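Local coordinates for 2-Cys peroxiredoxin (Plasmodium yoelii, PDB 2H01), which probably reduces hydrogen peroxide and organic hydroperoxides to water and alcohols, acting as a thiol-dependent thioredoxin peroxidase, at residues K56-D59 with S60-R64. Residues are numbered along the deposited sequence; the frame is centred on the assembly and turned at random.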
ATOM      1  N   LYS A  56       0.445  -4.301  12.314  1.00 27.98           N
ATOM      2  CA  LYS A  56       1.236  -4.598  13.500  1.00 27.85           C
ATOM      3  C   LYS A  56       2.564  -3.846  13.439  1.00 27.35           C
ATOM      4  O   LYS A  56       3.196  -3.619  14.455  1.00 26.61           O
ATOM      5  CB  LYS A  56       1.492  -6.103  13.621  1.00 27.55           C
ATOM      6  CG  LYS A  56       0.461  -6.832  14.473  1.00 27.05           C
ATOM      7  CD  LYS A  56       0.692  -8.340  14.390  1.00 28.08           C
ATOM      8  CE  LYS A  56      -0.359  -9.111  15.172  1.00 30.65           C
ATOM      9  NZ  LYS A  56      -0.317 -10.560  14.822  1.00 33.35           N
ATOM     10  N   ALA A  57       2.977  -3.454  12.239  1.00 26.36           N
ATOM     11  CA  ALA A  57       4.227  -2.724  12.073  1.00 25.57           C
ATOM     12  C   ALA A  57       3.983  -1.235  11.781  1.00 26.09           C
ATOM     13  O   ALA A  57       4.898  -0.517  11.398  1.00 26.84           O
ATOM     14  CB  ALA A  57       5.031  -3.347  10.953  1.00 25.67           C
ATOM     15  N   LEU A  58       2.755  -0.773  11.977  1.00 27.05           N
ATOM     16  CA  LEU A  58       2.430   0.619  11.697  1.00 27.60           C
ATOM     17  C   LEU A  58       3.454   1.624  12.207  1.00 28.26           C
ATOM     18  O   LEU A  58       3.918   2.476  11.451  1.00 29.53           O
ATOM     19  CB  LEU A  58       1.059   0.985  12.262  1.00 27.04           C
ATOM     20  CG  LEU A  58       0.586   2.392  11.879  1.00 25.40           C
ATOM     21  CD1 LEU A  58       0.467   2.505  10.360  1.00 22.44           C
ATOM     22  CD2 LEU A  58      -0.750   2.675  12.533  1.00 26.63           C
ATOM     23  N   ASP A  59       3.808   1.542  13.482  1.00 28.58           N
ATOM     24  CA  ASP A  59       4.775   2.487  14.028  1.00 29.42           C
ATOM     25  C   ASP A  59       6.067   2.585  13.223  1.00 28.07           C
ATOM     26  O   ASP A  59       6.606   3.678  13.059  1.00 28.55           O
ATOM     27  CB  ASP A  59       5.088   2.155  15.487  1.00 33.27           C
ATOM     28  CG  ASP A  59       3.956   2.547  16.424  1.00 36.32           C
ATOM     29  OD1 ASP A  59       3.353   3.623  16.195  1.00 36.31           O
ATOM     30  OD2 ASP A  59       3.680   1.792  17.386  1.00 37.23           O
ATOM     31  N   SER A  60       6.567   1.457  12.728  1.00 26.41           N
ATOM     32  CA  SER A  60       7.781   1.463  11.912  1.00 24.34           C
ATOM     33  C   SER A  60       7.571   2.339  10.672  1.00 23.85           C
ATOM     34  O   SER A  60       8.495   3.026  10.223  1.00 23.61           O
ATOM     35  CB  SER A  60       8.151   0.040  11.471  1.00 24.87           C
ATOM     36  OG  SER A  60       8.702  -0.708  12.535  1.00 25.07           O
ATOM     37  N   PHE A  61       6.358   2.303  10.115  1.00 22.77           N
ATOM     38  CA  PHE A  61       6.027   3.114   8.935  1.00 21.13           C
ATOM     39  C   PHE A  61       5.892   4.594   9.271  1.00 20.91           C
ATOM     40  O   PHE A  61       6.388   5.446   8.536  1.00 20.65           O
ATOM     41  CB  PHE A  61       4.738   2.623   8.270  1.00 19.87           C
ATOM     42  CG  PHE A  61       4.903   1.334   7.531  1.00 19.34           C
ATOM     43  CD1 PHE A  61       4.513   0.133   8.104  1.00 19.76           C
ATOM     44  CD2 PHE A  61       5.535   1.310   6.294  1.00 19.23           C
ATOM     45  CE1 PHE A  61       4.758  -1.076   7.459  1.00 19.39           C
ATOM     46  CE2 PHE A  61       5.786   0.105   5.641  1.00 19.15           C
ATOM     47  CZ  PHE A  61       5.399  -1.091   6.226  1.00 17.47           C
ATOM     48  N   LYS A  62       5.235   4.905  10.380  1.00 20.52           N
ATOM     49  CA  LYS A  62       5.084   6.301  10.768  1.00 22.91           C
ATOM     50  C   LYS A  62       6.455   6.930  11.029  1.00 22.92           C
ATOM     51  O   LYS A  62       6.706   8.069  10.647  1.00 22.03           O
ATOM     52  CB  LYS A  62       4.211   6.429  12.030  1.00 23.69           C
ATOM     53  CG  LYS A  62       2.736   6.161  11.796  1.00 26.18           C
ATOM     54  CD  LYS A  62       1.896   6.351  13.062  1.00 28.19           C
ATOM     55  CE  LYS A  62       0.420   6.040  12.784  1.00 29.54           C
ATOM     56  NZ  LYS A  62      -0.433   6.149  13.999  1.00 30.56           N
ATOM     57  N   GLU A  63       7.335   6.176  11.684  1.00 23.58           N
ATOM     58  CA  GLU A  63       8.678   6.654  12.010  1.00 23.25           C
ATOM     59  C   GLU A  63       9.453   7.029  10.759  1.00 22.82           C
ATOM     60  O   GLU A  63      10.330   7.896  10.799  1.00 21.75           O
ATOM     61  CB  GLU A  63       9.453   5.581  12.792  1.00 22.51           C
ATOM     62  CG  GLU A  63       8.912   5.335  14.191  1.00 23.66           C
ATOM     63  CD  GLU A  63       9.398   4.034  14.814  1.00 24.51           C
ATOM     64  OE1 GLU A  63      10.067   3.236  14.117  1.00 25.60           O
ATOM     65  OE2 GLU A  63       9.091   3.803  16.005  1.00 23.11           O
ATOM     66  N   ARG A  64       9.126   6.377   9.646  1.00 22.28           N
ATOM     67  CA  ARG A  64       9.815   6.643   8.385  1.00 21.91           C
ATOM     68  C   ARG A  64       8.970   7.526   7.497  1.00 22.17           C
ATOM     69  O   ARG A  64       9.236   7.669   6.300  1.00 21.39           O
ATOM     70  CB  ARG A  64      10.152   5.317   7.683  1.00 22.26           C
ATOM     71  CG  ARG A  64      11.018   4.403   8.553  1.00 23.64           C
ATOM     72  CD  ARG A  64      11.284   3.051   7.909  1.00 26.33           C
ATOM     73  NE  ARG A  64      12.340   2.328   8.625  1.00 29.49           N
ATOM     74  CZ  ARG A  64      12.203   1.755   9.823  1.00 31.07           C
ATOM     75  NH1 ARG A  64      11.047   1.799  10.470  1.00 31.94           N
ATOM     76  NH2 ARG A  64      13.239   1.145  10.383  1.00 32.25           N
TER
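S60 N and F61 N both turn back to A57 O, the carbonyl of the N-cap residue of the short helix 58-63, which follows helix 49-56 and precedes strand 66-72 in the thioredoxin-like fold of this peroxiredoxin. Both bonds are weak: S60 N reaches A57 O at 2.9 Å but with a bent N-H...O angle, and F61 N is farther off. S60 CB also rests on that oxygen, and the S60 side chain touches L151 of helix 147-163. At F61, CG lies anti to the carbonyl carbon (chi1 -73°), which sends the ring back along the first turn. There CD1 comes within 3.4 Å of A57 O, and CE1 meets the A57 methyl, CB, at 4.2 Å. The buried ring also packs on L151 and I154 of helix 147-163 and on V66 and L68 of strand 66-72, so that it bridges the two elements. K62 N gives L58 O a regular i to i+4 bond of 3.0 Å, almost straight at 160°. Its extended side chain crosses that of L58 obliquely, and CE lies 3.6 Å from L58 CD2, with NZ only slightly farther off. E63 N closes the next turn on D59 O, while the E63 side chain, extended beyond CG, runs past the same oxygen, with CG 3.1 Å from D59 O. The R64 side chain turns back toward the helix: NE forms a salt bridge with D155 of helix 147-163, and NH1 donates to S60 O at 2.8 Å, the oxygen lying 5° out of the guanidinium plane.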